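PDB 2QYH: hypothetical conserved protein from Geobacillus kaustophilus, which is of unknown function but, as a haloacid dehalogenase-like hydrolase, probably acts as a magnesium-dependent phosphatase. Local coordinates for residues 63-68 / 102-107; 91-96 / 159-164; 106-111 / 135-140; 118-123 / 128-133. All coordinates share one frame; numbering follows the deposited sequence.

Contact 1 of 4, residues 63-68 / 102-107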
# COMPACT_ATOMS: atom_id res chain seq x y z
N VAL D 63 0.48 -7.17 14.69
CA VAL D 63 -0.16 -8.45 14.90
C VAL D 63 -1.06 -8.56 13.68
O VAL D 63 -2.03 -7.81 13.55
CB VAL D 63 -1.06 -8.45 16.15
CG1 VAL D 63 -1.89 -9.74 16.19
CG2 VAL D 63 -0.23 -8.34 17.41
N SER D 64 -0.72 -9.46 12.76
CA SER D 64 -1.52 -9.64 11.56
C SER D 64 -2.15 -11.04 11.55
O SER D 64 -1.88 -11.85 12.43
CB SER D 64 -0.66 -9.46 10.31
OG SER D 64 0.32 -10.48 10.20
N PHE D 65 -2.99 -11.30 10.55
CA PHE D 65 -3.67 -12.59 10.42
C PHE D 65 -4.36 -13.02 11.72
O PHE D 65 -4.22 -14.16 12.15
CB PHE D 65 -2.67 -13.69 10.01
CG PHE D 65 -2.26 -13.65 8.56
CD1 PHE D 65 -3.22 -13.68 7.54
CD2 PHE D 65 -0.92 -13.66 8.20
CE1 PHE D 65 -2.84 -13.73 6.19
CE2 PHE D 65 -0.53 -13.70 6.86
CZ PHE D 65 -1.50 -13.74 5.85
N ASN D 66 -5.09 -12.10 12.34
CA ASN D 66 -5.79 -12.39 13.59
C ASN D 66 -4.92 -13.12 14.61
O ASN D 66 -5.38 -14.05 15.27
CB ASN D 66 -7.04 -13.23 13.35
CG ASN D 66 -8.05 -12.54 12.46
OD1 ASN D 66 -8.00 -12.67 11.24
ND2 ASN D 66 -8.97 -11.79 13.06
N GLY D 67 -3.66 -12.70 14.72
CA GLY D 67 -2.76 -13.30 15.69
C GLY D 67 -1.79 -14.37 15.23
O GLY D 67 -0.89 -14.73 15.98
N GLN D 68 -1.95 -14.88 14.01
CA GLN D 68 -1.07 -15.94 13.53
C GLN D 68 0.30 -15.55 12.98
O GLN D 68 1.12 -16.42 12.70
CB GLN D 68 -1.81 -16.79 12.49
CG GLN D 68 -2.68 -17.86 13.14
CD GLN D 68 -3.57 -17.29 14.22
OE1 GLN D 68 -4.58 -16.65 13.93
NE2 GLN D 68 -3.20 -17.49 15.47
N VAL D 102 -8.56 -19.78 -0.90
CA VAL D 102 -7.44 -18.92 -1.23
C VAL D 102 -6.50 -19.09 -0.06
O VAL D 102 -6.91 -18.98 1.10
CB VAL D 102 -7.87 -17.44 -1.39
CG1 VAL D 102 -6.65 -16.53 -1.32
CG2 VAL D 102 -8.56 -17.26 -2.75
N PHE D 103 -5.24 -19.41 -0.37
CA PHE D 103 -4.21 -19.61 0.64
C PHE D 103 -3.40 -18.32 0.80
O PHE D 103 -2.93 -17.76 -0.18
CB PHE D 103 -3.29 -20.75 0.22
CG PHE D 103 -4.03 -21.96 -0.24
CD1 PHE D 103 -4.80 -22.70 0.65
CD2 PHE D 103 -4.01 -22.33 -1.58
CE1 PHE D 103 -5.53 -23.80 0.21
CE2 PHE D 103 -4.74 -23.43 -2.03
CZ PHE D 103 -5.51 -24.17 -1.13
N MSE D 104 -3.25 -17.89 2.05
CA MSE D 104 -2.53 -16.65 2.37
C MSE D 104 -1.33 -16.82 3.29
O MSE D 104 -1.40 -17.52 4.31
CB MSE D 104 -3.48 -15.67 3.04
CG MSE D 104 -4.77 -15.43 2.31
SE MSE D 104 -6.05 -14.57 3.48
CE MSE D 104 -5.27 -12.81 3.56
N ASP D 105 -0.21 -16.19 2.93
CA ASP D 105 0.96 -16.21 3.79
C ASP D 105 1.36 -14.74 3.95
O ASP D 105 0.60 -13.86 3.57
CB ASP D 105 2.10 -17.07 3.21
CG ASP D 105 2.72 -16.50 1.95
OD1 ASP D 105 2.37 -15.38 1.53
OD2 ASP D 105 3.58 -17.21 1.38
N ALA D 106 2.52 -14.47 4.52
CA ALA D 106 2.92 -13.09 4.74
C ALA D 106 3.22 -12.27 3.48
O ALA D 106 3.02 -11.05 3.48
CB ALA D 106 4.10 -13.05 5.68
N GLU D 107 3.69 -12.92 2.42
CA GLU D 107 4.03 -12.21 1.19
C GLU D 107 2.94 -12.17 0.14
O GLU D 107 2.65 -11.12 -0.43
CB GLU D 107 5.28 -12.81 0.54
CG GLU D 107 6.60 -12.55 1.24
CD GLU D 107 6.68 -13.20 2.61
OE1 GLU D 107 6.36 -14.40 2.72
OE2 GLU D 107 7.08 -12.50 3.57

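Contact 2 of 4, residues 91-96 / 159-164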
# COMPACT_ATOMS: atom_id res chain seq x y z
N THR D 91 -9.30 -28.49 1.72
CA THR D 91 -9.24 -28.17 0.30
C THR D 91 -9.90 -29.26 -0.54
O THR D 91 -10.72 -28.98 -1.43
CB THR D 91 -7.78 -28.00 -0.18
OG1 THR D 91 -7.11 -27.05 0.66
CG2 THR D 91 -7.74 -27.48 -1.61
N GLU D 92 -9.56 -30.51 -0.25
CA GLU D 92 -10.13 -31.63 -1.00
C GLU D 92 -11.63 -31.73 -0.78
O GLU D 92 -12.39 -31.81 -1.74
CB GLU D 92 -9.43 -32.93 -0.62
CG GLU D 92 -8.09 -33.10 -1.32
CD GLU D 92 -7.25 -34.22 -0.73
OE1 GLU D 92 -7.79 -35.33 -0.53
OE2 GLU D 92 -6.04 -33.99 -0.49
N GLU D 93 -12.05 -31.71 0.48
CA GLU D 93 -13.47 -31.80 0.78
C GLU D 93 -14.24 -30.65 0.13
O GLU D 93 -15.28 -30.86 -0.50
CB GLU D 93 -13.71 -31.81 2.29
CG GLU D 93 -15.18 -31.88 2.69
CD GLU D 93 -15.40 -32.12 4.17
OE1 GLU D 93 -16.54 -31.91 4.64
OE2 GLU D 93 -14.44 -32.53 4.86
N ALA D 94 -13.73 -29.43 0.27
CA ALA D 94 -14.37 -28.25 -0.30
C ALA D 94 -14.41 -28.32 -1.83
O ALA D 94 -15.41 -27.94 -2.45
CB ALA D 94 -13.63 -26.99 0.13
N HIS D 95 -13.32 -28.80 -2.43
CA HIS D 95 -13.23 -28.93 -3.88
C HIS D 95 -14.34 -29.86 -4.39
O HIS D 95 -14.87 -29.68 -5.49
CB HIS D 95 -11.86 -29.49 -4.27
CG HIS D 95 -11.70 -29.75 -5.74
ND1 HIS D 95 -12.42 -30.72 -6.41
CD2 HIS D 95 -10.91 -29.15 -6.66
CE1 HIS D 95 -12.08 -30.71 -7.68
NE2 HIS D 95 -11.16 -29.77 -7.87
N LYS D 96 -14.70 -30.84 -3.57
CA LYS D 96 -15.75 -31.79 -3.92
C LYS D 96 -17.08 -31.07 -4.09
O LYS D 96 -17.93 -31.49 -4.88
CB LYS D 96 -15.89 -32.86 -2.83
CG LYS D 96 -14.63 -33.68 -2.60
CD LYS D 96 -14.88 -34.77 -1.56
CE LYS D 96 -13.59 -35.45 -1.14
NZ LYS D 96 -12.86 -36.06 -2.30
N VAL D 159 -17.72 -26.28 9.14
CA VAL D 159 -17.66 -25.87 10.53
C VAL D 159 -17.61 -27.11 11.42
O VAL D 159 -16.78 -27.21 12.32
CB VAL D 159 -18.92 -25.03 10.92
CG1 VAL D 159 -18.90 -24.72 12.41
CG2 VAL D 159 -18.96 -23.74 10.11
N ARG D 160 -18.51 -28.05 11.13
CA ARG D 160 -18.65 -29.31 11.86
C ARG D 160 -17.51 -30.30 11.68
O ARG D 160 -17.05 -30.91 12.65
CB ARG D 160 -19.95 -29.99 11.44
CG ARG D 160 -20.75 -30.62 12.56
CD ARG D 160 -21.62 -29.58 13.25
NE ARG D 160 -20.87 -28.73 14.16
CZ ARG D 160 -21.30 -27.56 14.62
NH1 ARG D 160 -22.49 -27.09 14.24
NH2 ARG D 160 -20.56 -26.86 15.47
N ASN D 161 -17.04 -30.48 10.45
CA ASN D 161 -15.98 -31.43 10.17
C ASN D 161 -14.58 -30.94 10.48
O ASN D 161 -13.63 -31.73 10.49
CB ASN D 161 -16.01 -31.89 8.71
CG ASN D 161 -17.34 -32.53 8.33
OD1 ASN D 161 -17.96 -33.22 9.14
ND2 ASN D 161 -17.76 -32.30 7.09
N TYR D 162 -14.43 -29.64 10.73
CA TYR D 162 -13.11 -29.09 11.01
C TYR D 162 -13.08 -28.20 12.23
O TYR D 162 -12.94 -26.98 12.11
CB TYR D 162 -12.61 -28.32 9.79
CG TYR D 162 -12.40 -29.21 8.59
CD1 TYR D 162 -11.18 -29.86 8.39
CD2 TYR D 162 -13.43 -29.44 7.68
CE1 TYR D 162 -10.99 -30.70 7.30
CE2 TYR D 162 -13.25 -30.28 6.59
CZ TYR D 162 -12.03 -30.91 6.41
OH TYR D 162 -11.85 -31.72 5.32
N PRO D 163 -13.22 -28.79 13.42
CA PRO D 163 -13.19 -28.03 14.66
C PRO D 163 -11.82 -27.43 14.97
O PRO D 163 -11.68 -26.64 15.90
CB PRO D 163 -13.64 -29.05 15.71
CG PRO D 163 -13.13 -30.35 15.13
CD PRO D 163 -13.51 -30.21 13.68
N GLU D 164 -10.81 -27.81 14.18
CA GLU D 164 -9.46 -27.27 14.38
C GLU D 164 -9.32 -25.91 13.71
O GLU D 164 -8.31 -25.22 13.88
CB GLU D 164 -8.39 -28.24 13.86
CG GLU D 164 -8.80 -29.06 12.66
CD GLU D 164 -9.58 -30.29 13.06
OE1 GLU D 164 -9.02 -31.12 13.80
OE2 GLU D 164 -10.74 -30.43 12.62

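Contact 3 of 4, residues 106-111 / 135-140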
# COMPACT_ATOMS: atom_id res chain seq x y z
N ALA D 106 2.52 -14.47 4.52
CA ALA D 106 2.92 -13.09 4.74
C ALA D 106 3.22 -12.27 3.48
O ALA D 106 3.02 -11.05 3.48
CB ALA D 106 4.10 -13.05 5.68
N GLU D 107 3.69 -12.92 2.42
CA GLU D 107 4.03 -12.21 1.19
C GLU D 107 2.94 -12.17 0.14
O GLU D 107 2.65 -11.12 -0.43
CB GLU D 107 5.28 -12.81 0.54
CG GLU D 107 6.60 -12.55 1.24
CD GLU D 107 6.68 -13.20 2.61
OE1 GLU D 107 6.36 -14.40 2.72
OE2 GLU D 107 7.08 -12.50 3.57
N LYS D 108 2.32 -13.32 -0.11
CA LYS D 108 1.31 -13.37 -1.15
C LYS D 108 0.06 -14.17 -0.85
O LYS D 108 -0.15 -14.67 0.26
CB LYS D 108 1.94 -13.89 -2.45
CG LYS D 108 2.42 -15.32 -2.36
CD LYS D 108 3.06 -15.78 -3.65
CE LYS D 108 4.48 -15.29 -3.79
NZ LYS D 108 5.36 -15.94 -2.79
N MSE D 109 -0.74 -14.33 -1.89
CA MSE D 109 -2.01 -15.00 -1.82
C MSE D 109 -2.21 -15.87 -3.07
O MSE D 109 -1.81 -15.48 -4.17
CB MSE D 109 -3.05 -13.90 -1.74
CG MSE D 109 -4.39 -14.27 -1.25
SE MSE D 109 -5.39 -12.64 -1.25
CE MSE D 109 -5.99 -12.67 0.57
N ARG D 110 -2.83 -17.03 -2.89
CA ARG D 110 -3.09 -17.95 -4.01
C ARG D 110 -4.47 -18.60 -3.95
O ARG D 110 -4.96 -18.95 -2.88
CB ARG D 110 -2.01 -19.04 -4.06
CG ARG D 110 -0.63 -18.54 -4.44
CD ARG D 110 -0.63 -18.00 -5.86
NE ARG D 110 0.68 -17.51 -6.28
CZ ARG D 110 1.06 -16.23 -6.23
NH1 ARG D 110 0.23 -15.30 -5.77
NH2 ARG D 110 2.27 -15.89 -6.64
N ALA D 111 -5.08 -18.75 -5.12
CA ALA D 111 -6.40 -19.36 -5.23
C ALA D 111 -6.31 -20.80 -5.73
O ALA D 111 -5.45 -21.12 -6.56
CB ALA D 111 -7.27 -18.54 -6.18
N PRO D 135 -3.32 -24.47 -6.84
CA PRO D 135 -4.01 -25.43 -5.98
C PRO D 135 -3.18 -26.13 -4.90
O PRO D 135 -3.73 -26.69 -3.96
CB PRO D 135 -4.59 -26.43 -6.98
CG PRO D 135 -4.83 -25.59 -8.19
CD PRO D 135 -3.55 -24.80 -8.26
N LEU D 136 -1.86 -26.09 -5.03
CA LEU D 136 -1.01 -26.76 -4.05
C LEU D 136 -0.03 -25.84 -3.35
O LEU D 136 1.00 -26.31 -2.85
CB LEU D 136 -0.24 -27.90 -4.73
CG LEU D 136 -1.10 -28.97 -5.42
CD1 LEU D 136 -0.19 -29.97 -6.11
CD2 LEU D 136 -1.99 -29.66 -4.39
N TYR D 137 -0.34 -24.55 -3.28
CA TYR D 137 0.54 -23.58 -2.64
C TYR D 137 0.81 -23.89 -1.17
O TYR D 137 1.93 -23.69 -0.68
CB TYR D 137 -0.05 -22.17 -2.79
CG TYR D 137 0.89 -21.08 -2.34
CD1 TYR D 137 0.76 -20.47 -1.09
CD2 TYR D 137 1.93 -20.66 -3.16
CE1 TYR D 137 1.64 -19.48 -0.67
CE2 TYR D 137 2.82 -19.67 -2.76
CZ TYR D 137 2.67 -19.08 -1.51
OH TYR D 137 3.55 -18.10 -1.10
N TYR D 138 -0.20 -24.38 -0.47
CA TYR D 138 -0.09 -24.71 0.94
C TYR D 138 0.82 -25.90 1.23
O TYR D 138 1.32 -26.06 2.34
CB TYR D 138 -1.47 -25.00 1.53
CG TYR D 138 -2.12 -26.25 0.97
CD1 TYR D 138 -2.77 -26.23 -0.26
CD2 TYR D 138 -2.05 -27.46 1.67
CE1 TYR D 138 -3.34 -27.39 -0.79
CE2 TYR D 138 -2.62 -28.62 1.14
CZ TYR D 138 -3.26 -28.58 -0.09
OH TYR D 138 -3.82 -29.72 -0.60
N GLU D 139 1.03 -26.74 0.22
CA GLU D 139 1.86 -27.93 0.37
C GLU D 139 3.34 -27.65 0.62
O GLU D 139 4.03 -28.44 1.26
CB GLU D 139 1.69 -28.83 -0.85
CG GLU D 139 0.27 -29.36 -1.04
CD GLU D 139 -0.03 -30.57 -0.17
OE1 GLU D 139 0.49 -30.65 0.96
OE2 GLU D 139 -0.81 -31.45 -0.62
N ASN D 140 3.84 -26.53 0.12
CA ASN D 140 5.26 -26.20 0.27
C ASN D 140 5.52 -24.85 0.93
O ASN D 140 6.67 -24.42 1.07
CB ASN D 140 5.93 -26.27 -1.09
CG ASN D 140 4.96 -25.94 -2.22
OD1 ASN D 140 4.39 -24.85 -2.26
ND2 ASN D 140 4.77 -26.88 -3.13

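Contact 4 of 4, residues 118-123 / 128-133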
# COMPACT_ATOMS: atom_id res chain seq x y z
N HIS D 118 -16.87 -16.29 -7.39
CA HIS D 118 -17.02 -15.84 -5.98
C HIS D 118 -15.74 -15.17 -5.50
O HIS D 118 -15.77 -14.28 -4.63
CB HIS D 118 -17.35 -16.97 -5.01
CG HIS D 118 -18.77 -17.45 -5.09
ND1 HIS D 118 -19.79 -16.70 -5.64
CD2 HIS D 118 -19.34 -18.60 -4.67
CE1 HIS D 118 -20.92 -17.37 -5.57
NE2 HIS D 118 -20.67 -18.53 -4.98
N ILE D 119 -14.62 -15.61 -6.05
CA ILE D 119 -13.34 -15.04 -5.70
C ILE D 119 -13.32 -13.62 -6.24
O ILE D 119 -13.04 -12.69 -5.49
CB ILE D 119 -12.19 -15.87 -6.29
CG1 ILE D 119 -12.19 -17.27 -5.66
CG2 ILE D 119 -10.86 -15.16 -6.04
CD1 ILE D 119 -10.93 -18.08 -5.94
N HIS D 120 -13.65 -13.44 -7.53
CA HIS D 120 -13.66 -12.12 -8.16
C HIS D 120 -14.44 -11.11 -7.31
O HIS D 120 -13.90 -10.09 -6.89
CB HIS D 120 -14.28 -12.17 -9.57
CG HIS D 120 -13.41 -12.81 -10.62
ND1 HIS D 120 -12.27 -12.22 -11.12
CD2 HIS D 120 -13.54 -13.99 -11.28
CE1 HIS D 120 -11.73 -13.00 -12.04
NE2 HIS D 120 -12.49 -14.08 -12.16
N VAL D 121 -15.71 -11.41 -7.06
CA VAL D 121 -16.58 -10.52 -6.30
C VAL D 121 -16.17 -10.20 -4.87
O VAL D 121 -16.03 -9.02 -4.51
CB VAL D 121 -18.02 -11.08 -6.28
CG1 VAL D 121 -18.86 -10.36 -5.25
CG2 VAL D 121 -18.64 -10.94 -7.65
N SER D 122 -16.00 -11.23 -4.06
CA SER D 122 -15.63 -11.03 -2.66
C SER D 122 -14.27 -10.34 -2.53
O SER D 122 -14.05 -9.56 -1.61
CB SER D 122 -15.59 -12.37 -1.93
OG SER D 122 -14.51 -13.16 -2.40
N MSE D 123 -13.37 -10.64 -3.46
CA MSE D 123 -12.03 -10.05 -3.44
C MSE D 123 -11.96 -8.63 -4.01
O MSE D 123 -11.12 -7.83 -3.60
CB MSE D 123 -11.05 -10.94 -4.19
CG MSE D 123 -10.89 -12.33 -3.61
SE MSE D 123 -9.96 -12.41 -1.90
CE MSE D 123 -9.25 -10.63 -1.79
N PHE D 128 -8.98 -6.11 -4.36
CA PHE D 128 -7.94 -6.99 -4.89
C PHE D 128 -8.37 -7.73 -6.15
O PHE D 128 -9.55 -8.03 -6.35
CB PHE D 128 -7.50 -7.99 -3.83
CG PHE D 128 -6.42 -7.48 -2.94
CD1 PHE D 128 -6.74 -6.79 -1.78
CD2 PHE D 128 -5.09 -7.68 -3.28
CE1 PHE D 128 -5.73 -6.30 -0.95
CE2 PHE D 128 -4.07 -7.20 -2.46
CZ PHE D 128 -4.40 -6.50 -1.29
N ALA D 129 -7.39 -8.01 -6.99
CA ALA D 129 -7.66 -8.74 -8.21
C ALA D 129 -7.67 -10.22 -7.86
O ALA D 129 -7.24 -10.61 -6.76
CB ALA D 129 -6.55 -8.43 -9.22
N HIS D 130 -8.21 -11.05 -8.75
CA HIS D 130 -8.26 -12.48 -8.49
C HIS D 130 -6.83 -12.98 -8.26
O HIS D 130 -5.92 -12.74 -9.06
CB HIS D 130 -8.95 -13.18 -9.67
CG HIS D 130 -9.36 -14.59 -9.39
ND1 HIS D 130 -8.45 -15.60 -9.15
CD2 HIS D 130 -10.59 -15.18 -9.35
CE1 HIS D 130 -9.10 -16.74 -8.97
NE2 HIS D 130 -10.39 -16.51 -9.09
N PRO D 131 -6.60 -13.66 -7.12
CA PRO D 131 -5.25 -14.15 -6.87
C PRO D 131 -4.75 -15.11 -7.94
O PRO D 131 -5.54 -15.77 -8.62
CB PRO D 131 -5.38 -14.81 -5.49
CG PRO D 131 -6.39 -13.92 -4.81
CD PRO D 131 -7.44 -13.87 -5.92
N PRO D 132 -3.42 -15.18 -8.13
CA PRO D 132 -2.90 -16.10 -9.14
C PRO D 132 -3.33 -17.50 -8.71
O PRO D 132 -3.57 -17.73 -7.53
CB PRO D 132 -1.39 -15.91 -9.04
CG PRO D 132 -1.25 -14.48 -8.58
CD PRO D 132 -2.34 -14.37 -7.53
N VAL D 133 -3.42 -18.43 -9.66
CA VAL D 133 -3.86 -19.78 -9.33
C VAL D 133 -2.73 -20.75 -8.98
O VAL D 133 -1.70 -20.79 -9.65
CB VAL D 133 -4.68 -20.39 -10.49
CG1 VAL D 133 -5.31 -21.72 -10.06
CG2 VAL D 133 -5.75 -19.42 -10.94

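Contact 1 of 4, residues 63-68 / 102-107
Phe65 and Ala106 mark the nearest approach of the two backbones, their CA atoms 8.7 Å apart, so side chains must bridge the gap. Phe65 follows the end of core strand 62-64 and has left-handed helical backbone angles (phi 51°), as has Asn66 after it; Ala106 lies just beyond cap strand 101-104. The Phe65 ring points across and is met along its rim. Asp105 O lies in the ring plane, 3.1 Å from Phe65 CZ, and Ala106 N is also in plane, 3.9 Å from Phe65 CE2. Beside them the terminal methyl of Met104, a selenomethionine, reaches Phe65 CE1 at 3.7 Å, its chain bent about the CG-SE bond (chi3 73°). The Asp105 side chain starts out away from segment 63-68, and its OD1 accepts the backbone N of Lys108. With an alanine in place of Phe65, the cap backbone at Asp105 and the Met104 methyl would probably lose their chief support from the core segment. The buried ring joins core domain and cap mainly by apolar contact, without a conventional hydrogen bond between the segments; the weakly positive hydrogens of its edge probably suit the carbonyl oxygen of Asp105.

Contact 2 of 4, residues 91-96 / 159-164
The Tyr162 ring is approached by Glu93 at its edge, near the ring plane, where carboxylate oxygen OE2 sits 3.1 Å from Tyr162 CE2 and accepts a hydrogen bond of 2.8 Å from Tyr162 OH. The carboxylate is turned about 45° against this ring and by the same amount against the amide of Asn161, so it lies flat on neither. Asn161 ND2 donates over 2.8 Å to the syn lone pair of Glu93 OE1, although the oxygen is tilted somewhat out of the amide plane. The tyrosine hydroxyl instead comes from the anti side of OE2, 34° out of the carboxylate plane. Each oxygen thus has its own donor, and the pair should fix the rotation of the group. Glu93 gets there because its CG stands opposite the backbone N (chi1 179°) and the rest of the chain is extended, carrying the acid straight out from its helix. Along the way its CB passes Tyr162 OH at 3.6 Å, the two side chains sliding by each other in opposite directions. Both donors are uncharged, so they would be expected to spread the negative charge of the acid without cancelling it. Asn161 belongs to the last turn of helix 156-161, and Tyr162 is the first residue to leave helical angles. The contact thereby ties that helix end to helix 84-96, whose Thr91 and Ala94 pack on strand 101-104. Helices laid beside an antiparallel sheet in this way are in keeping with the alpha/beta cap domain of Cof-type haloacid dehalogenase-like hydrolases.

Contact 3 of 4, residues 106-111 / 135-140
Tyr137, on a short, weakly bonded helix, lays one ring face against Arg110 of strand 109-111, the second strand of the beta hairpin at the edge of the cap sheet. A CH-pi contact results: Arg110 CG stands 3.8 Å from the centroid of the Tyr137 ring, 23° off its normal and displaced toward the CG-CD2 side. Arg110 CB continues the packing along Tyr137 CB at 3.9 Å. At the far end of the tyrosine, Lys108 curls round the hydroxyl. Its CG lies 3.3 Å from Tyr137 OH, and its NZ gives that oxygen a rather long hydrogen bond, also 3.3 Å. The lysine can do both because CG is held between the backbone N and the carbonyl carbon (chi1 65°) and the chain bends twice more, bringing the ammonium back beside its own methylenes. Closer to the end of the strand the backbones approach, with Ala111 O 4.0 Å from Pro135 N.

Farther out, the same hydroxyl is hydrogen-bonded to Asp105 OD2 and to NZ of Lys141, so a carboxylate and two ammonium groups all reach it and would probably polarise it. Lys108 packs on Lys55 of the second subunit. The helix bearing Tyr137 is held in turn by Glu139, which forms a salt bridge with Arg88. The arginine whose aliphatic part covers the tyrosine is pinned at its other end within its own strand, where Arg110 NH1 donates to Met109 O over 2.6 Å, tilted out of the carbonyl plane.

Contact 4 of 4, residues 118-123 / 128-133
Phe128 N donates to Met123 O, near the end of helix 117-124, over 2.8 Å with an N-H...O angle of 159°. The bond brings the chain back against the helix it has just left. Beside it the terminal methyl of Met123, a selenomethionine, meets Phe128 CB at 3.8 Å.

Farther along, His130 is wedged between two helix side chains. Ile119 CG2 sits over one face of its imidazole, 3.4 Å from the ring centroid, in a CH-pi contact. The edge of the same ring points into the face of His120: His130 CD2 lies over the centre of that ring, 3.6 Å from His120 NE2, with the planes inclined at 55° in an edge-to-face pair. His130 CG swings opposite its backbone N (chi1 -166°), turning the ring back to the helix. Its rotation is set by bonds at both nitrogens: ND1 donates in plane to Pro131 O over 3.0 Å, and NE2 is bonded to the backbone N of His116. Without this imidazole, as with an alanine here, the Ile119 CG2 methyl and the face of the His120 ring would probably lose their shared partner and His116 N its acceptor. Pro131 completes the apolar side, its CD 3.7 Å from Ile119 CG2.

His120 has Asp115 as its polar partner and also packs on Arg30 of the second subunit; the backbone of Ala129 is also hydrogen-bonded to that subunit. Helix and returning chain together flank strand 109-111 of the cap: Ile119 and His130 both rest on Ala111 and Pro131 on Met109, while Ser122 packs on Trp170 and His171 of strand 165-171.

Overall arrangement
From the N terminus the chain first builds part of the core sheet, including strand 62-64, and then enters the cap through helix 84-96. Contact 1 closes the loop from residues 63-68 to 102-107, bringing core and cap together. Contact 2 opens inside that loop, at 91-96, and closes only at 159-164, so the two cross; it joins two cap helices. Contact 3 starts on the residues where contact 1 ends and, nested within contact 2, binds the hairpin to helix 137-140. Contact 4, the shortest closure, is nested inside contact 3, to which the Ala111-Pro132 backbone bond links it. Contacts 3 and 4 reach the second subunit, as does contact 1 through Glu107, which it shares with contact 3.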